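Local coordinates for protein 5'-tyrosyl-DNA phosphodiesterase (Caenorhabditis elegans, PDB 4FVA) that belongs to the endonuclease/exonuclease/phosphatase family, a DNase I-like fold, and holds a magnesium ion, at residues 97-110 with 137-149. Numbering follows the deposited sequence.
Sequences IHFQNSGMYRTLQI and RCAQFGFCMDKVR. With EDO (1,2-ethanediol), chain E.
The ring of Phe99 is the main bump here, wedged between the backbone of its own hairpin and the helix 137-149. Gln140 CG sits over one face, a CH-pi contact 3.9 Å from the ring centroid, while Thr107 C and Leu108 N back the opposite face. The Gln140 amide runs on past the rim at CD2, turned only 18° from the ring plane. Extended beyond CG, the glutamine reaches the type I turn Phe99-Ser102, where its NE2 gives a nearly straight hydrogen bond (165°) to Asn101 OD1, 2.9 Å away; OE1 has its own hydrogen bond outside this pairing. Phe99 CZ makes an oblique sulfur-aromatic contact with Cys144 SG at 3.8 Å, and CE1 meets Phe143 CD2 at 3.9 Å.

Leu108 CD1 packs against the same SG at 3.9 Å. With CG anti to its backbone N, Phe143 swings its ring toward the strands, where CZ meets Ile97 CG2. A 1,2-ethanediol lies over one face of this ring. One turn on, Lys147, bent at chi2 and chi4, lays CG against Leu108 CD2 and brings NZ tip to tip with Ile110 CD1, 3.2 Å away.

The helix thus lies on one sheet of the DNase I-like alpha/beta sandwich, over strands 90-98 and 107-115, its axis 10.4 Å from strand 107-110 and inclined by 23°, while Phe162 of strand 159-163 continues the apolar layer beside Leu108 and Cys144.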
loop_
_atom_site.group_PDB
_atom_site.type_symbol
_atom_site.label_atom_id
_atom_site.label_comp_id
_atom_site.label_asym_id
_atom_site.label_seq_id
_atom_site.Cartn_x
_atom_site.Cartn_y
_atom_site.Cartn_z
ATOM N N ILE A 97 -1.860 -7.248 -13.313
ATOM C CA ILE A 97 -0.803 -7.372 -14.302
ATOM C C ILE A 97 0.404 -8.010 -13.658
ATOM O O ILE A 97 0.966 -7.465 -12.695
ATOM C CB ILE A 97 -0.374 -6.006 -14.848
ATOM C CG1 ILE A 97 -1.584 -5.240 -15.396
ATOM C CG2 ILE A 97 0.724 -6.186 -15.906
ATOM C CD1 ILE A 97 -1.250 -3.822 -15.804
ATOM N N HIS A 98 0.810 -9.162 -14.189
ATOM C CA HIS A 98 2.016 -9.843 -13.711
ATOM C C HIS A 98 3.273 -9.237 -14.328
ATOM O O HIS A 98 3.397 -9.157 -15.551
ATOM C CB HIS A 98 1.922 -11.348 -14.004
ATOM C CG HIS A 98 0.919 -12.066 -13.154
ATOM N ND1 HIS A 98 -0.445 -11.894 -13.293
ATOM C CD2 HIS A 98 1.078 -12.988 -12.171
ATOM C CE1 HIS A 98 -1.078 -12.651 -12.414
ATOM N NE2 HIS A 98 -0.177 -13.331 -11.723
ATOM N N PHE A 99 4.192 -8.765 -13.482
ATOM C CA PHE A 99 5.450 -8.234 -13.977
ATOM C C PHE A 99 6.204 -9.360 -14.672
ATOM O O PHE A 99 6.503 -10.395 -14.067
ATOM C CB PHE A 99 6.297 -7.644 -12.851
ATOM C CG PHE A 99 5.676 -6.451 -12.173
ATOM C CD1 PHE A 99 5.035 -5.468 -12.910
ATOM C CD2 PHE A 99 5.790 -6.285 -10.798
ATOM C CE1 PHE A 99 4.484 -4.353 -12.283
ATOM C CE2 PHE A 99 5.237 -5.175 -10.156
ATOM C CZ PHE A 99 4.589 -4.210 -10.902
ATOM N N GLN A 100 6.507 -9.151 -15.944
ATOM C CA GLN A 100 7.164 -10.156 -16.773
ATOM C C GLN A 100 8.566 -10.485 -16.253
ATOM O O GLN A 100 9.000 -11.637 -16.300
ATOM C CB GLN A 100 7.179 -9.656 -18.224
ATOM C CG GLN A 100 5.752 -9.628 -18.823
ATOM C CD GLN A 100 5.674 -9.129 -20.268
ATOM O OE1 GLN A 100 6.616 -8.530 -20.791
ATOM N NE2 GLN A 100 4.522 -9.332 -20.895
ATOM N N ASN A 101 9.256 -9.475 -15.727
ATOM C CA ASN A 101 10.627 -9.630 -15.247
ATOM C C ASN A 101 10.733 -10.084 -13.789
ATOM O O ASN A 101 11.824 -10.088 -13.218
ATOM C CB ASN A 101 11.381 -8.309 -15.395
ATOM C CG ASN A 101 10.981 -7.292 -14.333
ATOM O OD1 ASN A 101 10.011 -7.500 -13.592
ATOM N ND2 ASN A 101 11.702 -6.181 -14.270
ATOM N N SER A 102 9.614 -10.434 -13.165
ATOM C CA SER A 102 9.662 -10.801 -11.749
ATOM C C SER A 102 9.895 -12.293 -11.497
ATOM O O SER A 102 9.278 -13.157 -12.128
ATOM C CB SER A 102 8.397 -10.373 -11.010
ATOM O OG SER A 102 8.535 -10.695 -9.637
ATOM N N GLY A 103 10.777 -12.588 -10.552
ATOM C CA GLY A 103 10.933 -13.955 -10.093
ATOM C C GLY A 103 10.163 -14.195 -8.799
ATOM O O GLY A 103 10.276 -15.264 -8.193
ATOM N N MET A 104 9.351 -13.217 -8.397
ATOM C CA MET A 104 8.682 -13.254 -7.096
ATOM C C MET A 104 7.145 -13.100 -7.174
ATOM O O MET A 104 6.493 -12.670 -6.209
ATOM C CB MET A 104 9.305 -12.189 -6.183
ATOM C CG MET A 104 10.798 -12.382 -5.950
ATOM S SD MET A 104 11.523 -11.073 -4.932
ATOM C CE MET A 104 13.274 -11.340 -5.242
ATOM N N TYR A 105 6.586 -13.469 -8.327
ATOM C CA TYR A 105 5.140 -13.439 -8.593
ATOM C C TYR A 105 4.546 -12.051 -8.369
ATOM O O TYR A 105 3.373 -11.935 -7.983
ATOM C CB TYR A 105 4.363 -14.428 -7.711
ATOM C CG TYR A 105 5.043 -15.754 -7.477
ATOM C CD1 TYR A 105 5.282 -16.643 -8.521
ATOM C CD2 TYR A 105 5.422 -16.130 -6.193
ATOM C CE1 TYR A 105 5.905 -17.863 -8.289
ATOM C CE2 TYR A 105 6.046 -17.341 -5.949
ATOM C CZ TYR A 105 6.282 -18.206 -6.997
ATOM O OH TYR A 105 6.899 -19.414 -6.745
ATOM N N ARG A 106 5.342 -11.006 -8.585
ATOM C CA ARG A 106 4.887 -9.654 -8.288
ATOM C C ARG A 106 4.003 -9.120 -9.399
ATOM O O ARG A 106 4.194 -9.450 -10.583
ATOM C CB ARG A 106 6.077 -8.728 -8.013
ATOM C CG ARG A 106 6.997 -9.234 -6.896
ATOM C CD ARG A 106 6.242 -9.493 -5.575
ATOM N NE ARG A 106 7.109 -10.148 -4.589
ATOM C CZ ARG A 106 8.006 -9.501 -3.851
ATOM N NH1 ARG A 106 8.131 -8.185 -3.986
ATOM N NH2 ARG A 106 8.774 -10.159 -2.980
ATOM N N THR A 107 3.053 -8.264 -9.014
ATOM C CA THR A 107 1.988 -7.843 -9.899
ATOM C C THR A 107 1.666 -6.372 -9.685
ATOM O O THR A 107 1.969 -5.793 -8.633
ATOM C CB THR A 107 0.691 -8.638 -9.602
ATOM O OG1 THR A 107 0.348 -8.464 -8.212
ATOM C CG2 THR A 107 0.883 -10.142 -9.882
ATOM N N LEU A 108 1.014 -5.777 -10.672
ATOM C CA LEU A 108 0.396 -4.471 -10.470
ATOM C C LEU A 108 -1.086 -4.754 -10.422
ATOM O O LEU A 108 -1.685 -5.161 -11.424
ATOM C CB LEU A 108 0.734 -3.521 -11.617
ATOM C CG LEU A 108 0.145 -2.113 -11.548
ATOM C CD1 LEU A 108 0.536 -1.465 -10.239
ATOM C CD2 LEU A 108 0.675 -1.287 -12.721
ATOM N N GLN A 109 -1.668 -4.566 -9.242
ATOM C CA GLN A 109 -3.087 -4.841 -9.021
ATOM C C GLN A 109 -3.862 -3.546 -9.196
ATOM O O GLN A 109 -3.615 -2.571 -8.479
ATOM C CB GLN A 109 -3.316 -5.411 -7.615
ATOM C CG GLN A 109 -4.785 -5.744 -7.296
ATOM C CD GLN A 109 -4.971 -6.246 -5.885
ATOM O OE1 GLN A 109 -4.143 -5.966 -5.010
ATOM N NE2 GLN A 109 -6.062 -6.984 -5.642
ATOM N N ILE A 110 -4.802 -3.528 -10.141
ATOM C CA ILE A 110 -5.518 -2.296 -10.463
ATOM C C ILE A 110 -7.000 -2.465 -10.229
ATOM O O ILE A 110 -7.623 -3.364 -10.804
ATOM C CB ILE A 110 -5.274 -1.857 -11.931
ATOM C CG1 ILE A 110 -3.783 -1.620 -12.166
ATOM C CG2 ILE A 110 -6.002 -0.557 -12.246
ATOM C CD1 ILE A 110 -3.423 -1.366 -13.649
ATOM N N ARG A 137 13.459 -4.061 -10.030
ATOM C CA ARG A 137 12.631 -3.118 -9.279
ATOM C C ARG A 137 12.505 -1.771 -9.992
ATOM O O ARG A 137 11.412 -1.212 -10.093
ATOM C CB ARG A 137 13.174 -2.933 -7.860
ATOM C CG ARG A 137 12.520 -1.803 -7.078
ATOM C CD ARG A 137 12.864 -1.913 -5.595
ATOM N NE ARG A 137 14.301 -1.828 -5.341
ATOM C CZ ARG A 137 15.078 -2.879 -5.091
ATOM N NH1 ARG A 137 14.557 -4.098 -5.070
ATOM N NH2 ARG A 137 16.376 -2.715 -4.863
ATOM N N CYS A 138 13.618 -1.255 -10.499
ATOM C CA CYS A 138 13.594 0.036 -11.180
ATOM C C CYS A 138 12.769 -0.020 -12.457
ATOM O O CYS A 138 12.079 0.939 -12.805
ATOM C CB CYS A 138 15.018 0.527 -11.479
ATOM S SG CYS A 138 15.938 1.058 -10.047
ATOM N N ALA A 139 12.831 -1.145 -13.157
ATOM C CA ALA A 139 12.017 -1.314 -14.358
ATOM C C ALA A 139 10.534 -1.365 -14.012
ATOM O O ALA A 139 9.700 -0.794 -14.713
ATOM C CB ALA A 139 12.433 -2.575 -15.109
ATOM N N GLN A 140 10.204 -2.076 -12.939
ATOM C CA GLN A 140 8.811 -2.180 -12.512
ATOM C C GLN A 140 8.258 -0.802 -12.153
ATOM O O GLN A 140 7.150 -0.453 -12.559
ATOM C CB GLN A 140 8.683 -3.163 -11.347
ATOM C CG GLN A 140 8.961 -4.612 -11.753
ATOM C CD GLN A 140 9.178 -5.529 -10.558
ATOM O OE1 GLN A 140 9.115 -5.096 -9.401
ATOM N NE2 GLN A 140 9.455 -6.807 -10.835
ATOM N N PHE A 141 9.018 -0.031 -11.379
ATOM C CA PHE A 141 8.579 1.305 -10.988
ATOM C C PHE A 141 8.291 2.170 -12.229
ATOM O O PHE A 141 7.256 2.840 -12.302
ATOM C CB PHE A 141 9.612 1.974 -10.084
ATOM C CG PHE A 141 9.164 3.304 -9.536
ATOM C CD1 PHE A 141 8.448 3.372 -8.348
ATOM C CD2 PHE A 141 9.444 4.483 -10.219
ATOM C CE1 PHE A 141 8.018 4.599 -7.841
ATOM C CE2 PHE A 141 9.020 5.712 -9.723
ATOM C CZ PHE A 141 8.310 5.768 -8.527
ATOM N N GLY A 142 9.214 2.146 -13.198
ATOM C CA GLY A 142 9.047 2.888 -14.439
ATOM C C GLY A 142 7.784 2.447 -15.155
ATOM O O GLY A 142 6.969 3.271 -15.587
ATOM N N PHE A 143 7.593 1.137 -15.228
ATOM C CA PHE A 143 6.411 0.570 -15.843
ATOM C C PHE A 143 5.164 1.057 -15.127
ATOM O O PHE A 143 4.183 1.457 -15.766
ATOM C CB PHE A 143 6.498 -0.960 -15.812
ATOM C CG PHE A 143 5.264 -1.659 -16.308
ATOM C CD1 PHE A 143 5.110 -1.966 -17.656
ATOM C CD2 PHE A 143 4.252 -2.016 -15.420
ATOM C CE1 PHE A 143 3.954 -2.612 -18.117
ATOM C CE2 PHE A 143 3.101 -2.667 -15.864
ATOM C CZ PHE A 143 2.952 -2.968 -17.212
ATOM N N CYS A 144 5.190 1.044 -13.801
ATOM C CA CYS A 144 4.021 1.501 -13.056
ATOM C C CYS A 144 3.723 2.966 -13.353
ATOM O O CYS A 144 2.572 3.346 -13.551
ATOM C CB CYS A 144 4.204 1.283 -11.550
ATOM S SG CYS A 144 4.185 -0.460 -11.071
ATOM N N MET A 145 4.764 3.789 -13.396
ATOM C CA MET A 145 4.561 5.216 -13.660
ATOM C C MET A 145 4.011 5.463 -15.074
ATOM O O MET A 145 3.163 6.335 -15.283
ATOM C CB MET A 145 5.847 6.012 -13.390
ATOM C CG MET A 145 6.106 6.309 -11.891
ATOM S SD MET A 145 4.689 7.116 -11.085
ATOM C CE MET A 145 5.241 7.239 -9.384
ATOM N N ASP A 146 4.462 4.673 -16.038
ATOM C CA ASP A 146 3.929 4.780 -17.385
ATOM C C ASP A 146 2.445 4.464 -17.399
ATOM O O ASP A 146 1.659 5.117 -18.091
ATOM C CB ASP A 146 4.681 3.855 -18.342
ATOM C CG ASP A 146 6.099 4.337 -18.633
ATOM O OD1 ASP A 146 6.385 5.531 -18.424
ATOM O OD2 ASP A 146 6.924 3.520 -19.091
ATOM N N LYS A 147 2.064 3.451 -16.629
ATOM C CA LYS A 147 0.675 3.057 -16.532
ATOM C C LYS A 147 -0.160 4.163 -15.898
ATOM O O LYS A 147 -1.261 4.470 -16.369
ATOM C CB LYS A 147 0.561 1.753 -15.739
ATOM C CG LYS A 147 -0.854 1.196 -15.627
ATOM C CD LYS A 147 -1.466 0.954 -16.998
ATOM C CE LYS A 147 -2.766 0.164 -16.901
ATOM N NZ LYS A 147 -3.777 0.809 -16.007
ATOM N N VAL A 148 0.364 4.756 -14.828
ATOM C CA VAL A 148 -0.270 5.910 -14.187
ATOM C C VAL A 148 -0.402 7.085 -15.151
ATOM O O VAL A 148 -1.458 7.703 -15.241
ATOM C CB VAL A 148 0.506 6.345 -12.911
ATOM C CG1 VAL A 148 0.054 7.725 -12.412
ATOM C CG2 VAL A 148 0.338 5.303 -11.805
ATOM N N ARG A 149 0.673 7.380 -15.884
ATOM C CA ARG A 149 0.653 8.476 -16.851
ATOM C C ARG A 149 -0.485 8.249 -17.852
ATOM O O ARG A 149 -1.261 9.156 -18.136
ATOM C CB ARG A 149 2.004 8.569 -17.578
ATOM C CG ARG A 149 2.306 9.905 -18.254
ATOM C CD ARG A 149 3.744 9.934 -18.790
ATOM N NE ARG A 149 4.727 9.594 -17.762
ATOM C CZ ARG A 149 5.402 8.444 -17.736
ATOM N NH1 ARG A 149 6.274 8.187 -16.763
ATOM N NH2 ARG A 149 5.209 7.543 -18.694
HETATM C C1 EDO E . 8.154 -5.576 -16.333
HETATM O O1 EDO E . 8.747 -4.324 -16.723
HETATM C C2 EDO E . 6.715 -5.628 -16.862
HETATM O O2 EDO E . 6.209 -6.970 -16.854
#